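Local coordinates for putative PadR-family transcriptional regulatory protein (Bacteroides fragilis, PDB 5H20) that probably acts as a dimeric PadR-family transcription factor that binds DNA through a winged helix-turn-helix domain, at residues Ile19-His24 with Glu90-Trp95. Sequence-based numbering, arbitrary orientation.
With IPA (isopropyl alcohol), chain F; IPA (isopropyl alcohol), chain G.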
loop_
_atom_site.group_PDB
_atom_site.type_symbol
_atom_site.label_atom_id
_atom_site.label_comp_id
_atom_site.label_asym_id
_atom_site.label_seq_id
_atom_site.Cartn_x
_atom_site.Cartn_y
_atom_site.Cartn_z
ATOM N N ILE A 19 9.090 -2.150 6.086
ATOM C CA ILE A 19 10.555 -2.210 6.023
ATOM C C ILE A 19 11.162 -0.788 6.024
ATOM O O ILE A 19 12.081 -0.495 6.816
ATOM C CB ILE A 19 11.054 -3.002 4.783
ATOM C CG1 ILE A 19 10.658 -4.474 4.855
ATOM C CG2 ILE A 19 12.571 -2.904 4.637
ATOM C CD1 ILE A 19 10.692 -5.177 3.510
ATOM N N MET A 20 10.635 0.080 5.148
ATOM C CA MET A 20 11.099 1.472 5.049
ATOM C C MET A 20 10.853 2.225 6.352
ATOM O O MET A 20 11.724 2.987 6.802
ATOM C CB MET A 20 10.450 2.194 3.875
ATOM C CG MET A 20 10.929 1.704 2.524
ATOM S SD MET A 20 10.326 2.739 1.182
ATOM C CE MET A 20 8.694 2.040 0.924
ATOM N N LEU A 21 9.683 1.987 6.956
ATOM C CA LEU A 21 9.365 2.490 8.299
ATOM C C LEU A 21 10.394 2.076 9.348
ATOM O O LEU A 21 10.932 2.935 10.047
ATOM C CB LEU A 21 7.961 2.061 8.758
ATOM C CG LEU A 21 6.892 3.128 8.981
ATOM C CD1 LEU A 21 5.695 2.487 9.664
ATOM C CD2 LEU A 21 7.389 4.295 9.828
ATOM N N LEU A 22 10.670 0.772 9.440
ATOM C CA LEU A 22 11.632 0.225 10.412
ATOM C C LEU A 22 13.073 0.693 10.184
ATOM O O LEU A 22 13.827 0.848 11.140
ATOM C CB LEU A 22 11.543 -1.310 10.497
ATOM C CG LEU A 22 10.265 -1.948 11.090
ATOM C CD1 LEU A 22 10.121 -3.402 10.658
ATOM C CD2 LEU A 22 10.195 -1.846 12.608
ATOM N N LEU A 23 13.433 0.959 8.929
ATOM C CA LEU A 23 14.791 1.404 8.586
ATOM C C LEU A 23 15.035 2.915 8.686
ATOM O O LEU A 23 16.184 3.360 8.649
ATOM C CB LEU A 23 15.205 0.866 7.208
ATOM C CG LEU A 23 15.592 -0.616 7.168
ATOM C CD1 LEU A 23 15.662 -1.085 5.733
ATOM C CD2 LEU A 23 16.914 -0.929 7.873
ATOM N N HIS A 24 13.954 3.688 8.835
ATOM C CA HIS A 24 14.019 5.151 8.753
ATOM C C HIS A 24 14.836 5.805 9.864
ATOM O O HIS A 24 15.496 6.815 9.618
ATOM C CB HIS A 24 12.618 5.772 8.599
ATOM C CG HIS A 24 12.126 6.529 9.795
ATOM N ND1 HIS A 24 12.373 7.875 9.979
ATOM C CD2 HIS A 24 11.384 6.134 10.857
ATOM C CE1 HIS A 24 11.816 8.273 11.109
ATOM N NE2 HIS A 24 11.211 7.237 11.662
ATOM N N GLU A 90 6.335 10.838 1.584
ATOM C CA GLU A 90 5.172 10.888 0.695
ATOM C C GLU A 90 4.062 9.931 1.148
ATOM O O GLU A 90 2.896 10.334 1.243
ATOM C CB GLU A 90 5.602 10.579 -0.745
ATOM C CG GLU A 90 4.452 10.373 -1.731
ATOM C CD GLU A 90 4.922 9.933 -3.104
ATOM O OE1 GLU A 90 6.035 10.335 -3.533
ATOM O OE2 GLU A 90 4.162 9.195 -3.765
ATOM N N LEU A 91 4.443 8.690 1.448
ATOM C CA LEU A 91 3.514 7.611 1.821
ATOM C C LEU A 91 2.803 7.822 3.158
ATOM O O LEU A 91 1.596 7.537 3.272
ATOM C CB LEU A 91 4.258 6.273 1.845
ATOM C CG LEU A 91 4.300 5.257 0.689
ATOM C CD1 LEU A 91 3.634 5.668 -0.624
ATOM C CD2 LEU A 91 5.761 4.898 0.490
ATOM N N GLU A 92 3.558 8.305 4.154
ATOM C CA GLU A 92 3.047 8.586 5.503
ATOM C C GLU A 92 2.017 9.714 5.483
ATOM O O GLU A 92 1.012 9.653 6.203
ATOM C CB GLU A 92 4.193 8.951 6.470
ATOM C CG GLU A 92 5.130 7.801 6.838
ATOM C CD GLU A 92 6.301 8.219 7.725
ATOM O OE1 GLU A 92 6.664 9.414 7.763
ATOM O OE2 GLU A 92 6.879 7.335 8.392
ATOM N N ALA A 93 2.291 10.733 4.663
ATOM C CA ALA A 93 1.398 11.872 4.458
ATOM C C ALA A 93 0.153 11.452 3.680
ATOM O O ALA A 93 -0.928 12.010 3.879
ATOM C CB ALA A 93 2.131 13.010 3.749
ATOM N N SER A 94 0.312 10.441 2.822
ATOM C CA SER A 94 -0.788 9.850 2.060
ATOM C C SER A 94 -1.725 8.977 2.916
ATOM O O SER A 94 -2.936 8.900 2.627
ATOM C CB SER A 94 -0.251 9.049 0.870
ATOM O OG SER A 94 0.229 9.896 -0.160
ATOM N N TRP A 95 -1.170 8.299 3.938
ATOM C CA TRP A 95 -2.003 7.588 4.925
ATOM C C TRP A 95 -2.756 8.572 5.791
ATOM O O TRP A 95 -3.883 8.297 6.209
ATOM C CB TRP A 95 -1.175 6.721 5.868
ATOM C CG TRP A 95 -0.579 5.548 5.255
ATOM C CD1 TRP A 95 0.742 5.245 5.228
ATOM C CD2 TRP A 95 -1.251 4.484 4.574
ATOM N NE1 TRP A 95 0.949 4.064 4.573
ATOM C CE2 TRP A 95 -0.256 3.572 4.159
ATOM C CE3 TRP A 95 -2.592 4.198 4.277
ATOM C CZ2 TRP A 95 -0.545 2.400 3.478
ATOM C CZ3 TRP A 95 -2.880 3.026 3.562
ATOM C CH2 TRP A 95 -1.850 2.141 3.165
HETATM C C1 IPA F . 0.950 9.235 -4.847
HETATM C C2 IPA F . 0.378 8.578 -3.600
HETATM C C3 IPA F . -0.490 7.401 -4.018
HETATM O O2 IPA F . 1.430 8.137 -2.731
HETATM C C1 IPA G . -4.045 7.790 -2.933
HETATM C C2 IPA G . -4.192 8.911 -1.916
HETATM C C3 IPA G . -5.114 8.463 -0.790
HETATM O O2 IPA G . -2.906 9.228 -1.375
#
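The carboxylate of Glu92 presents its OE2 to the methyl CD2 of Leu21 at 3.4 Å, a van der Waals contact between a charged tip and an apolar branch. Beside it, the His24 ring has the carbonyl oxygen of Leu21 at its edge and in its plane, 3.3 Å from ring atom CD2. His24 NE2 stays 5.4 Å from Glu92 OE2, too far for a salt bridge, although a charge on the histidine, if present, could still be felt by the carboxylate. The Trp95 indole, one turn beyond Leu91, stands edge-to-face with Tyr17 of its own chain and with Tyr17 and Trp95 of the second subunit.

Glu92 reaches helix 5-23 because it runs out straight, its CG opposite the carbonyl carbon (chi1 -70°). Deeper in the interface, Met20 bends at its thioether (chi3 -83°), bringing CE to 4.1 Å from Leu91 CD2, and the two side chains meet nearly perpendicular. No hydrogen bond joins the segments, whose nearest CA atoms, those of Leu21 and Glu92, are 9.2 Å apart. Phe87 and Leu88 continue the apolar surface along Met20, which also packs on Met10 of the second subunit.

Glu90 OE2 accepts a hydrogen bond from O2 of an isopropanol (chain F), probably from the crystallisation liquor, at 3.1 Å and forms a salt bridge with Arg11 of the second subunit. Helix 82-97, following the two-stranded wing, packs on the first helix of the winged helix-turn-helix domain and joins the dimer interface, as in other PadR-family regulators.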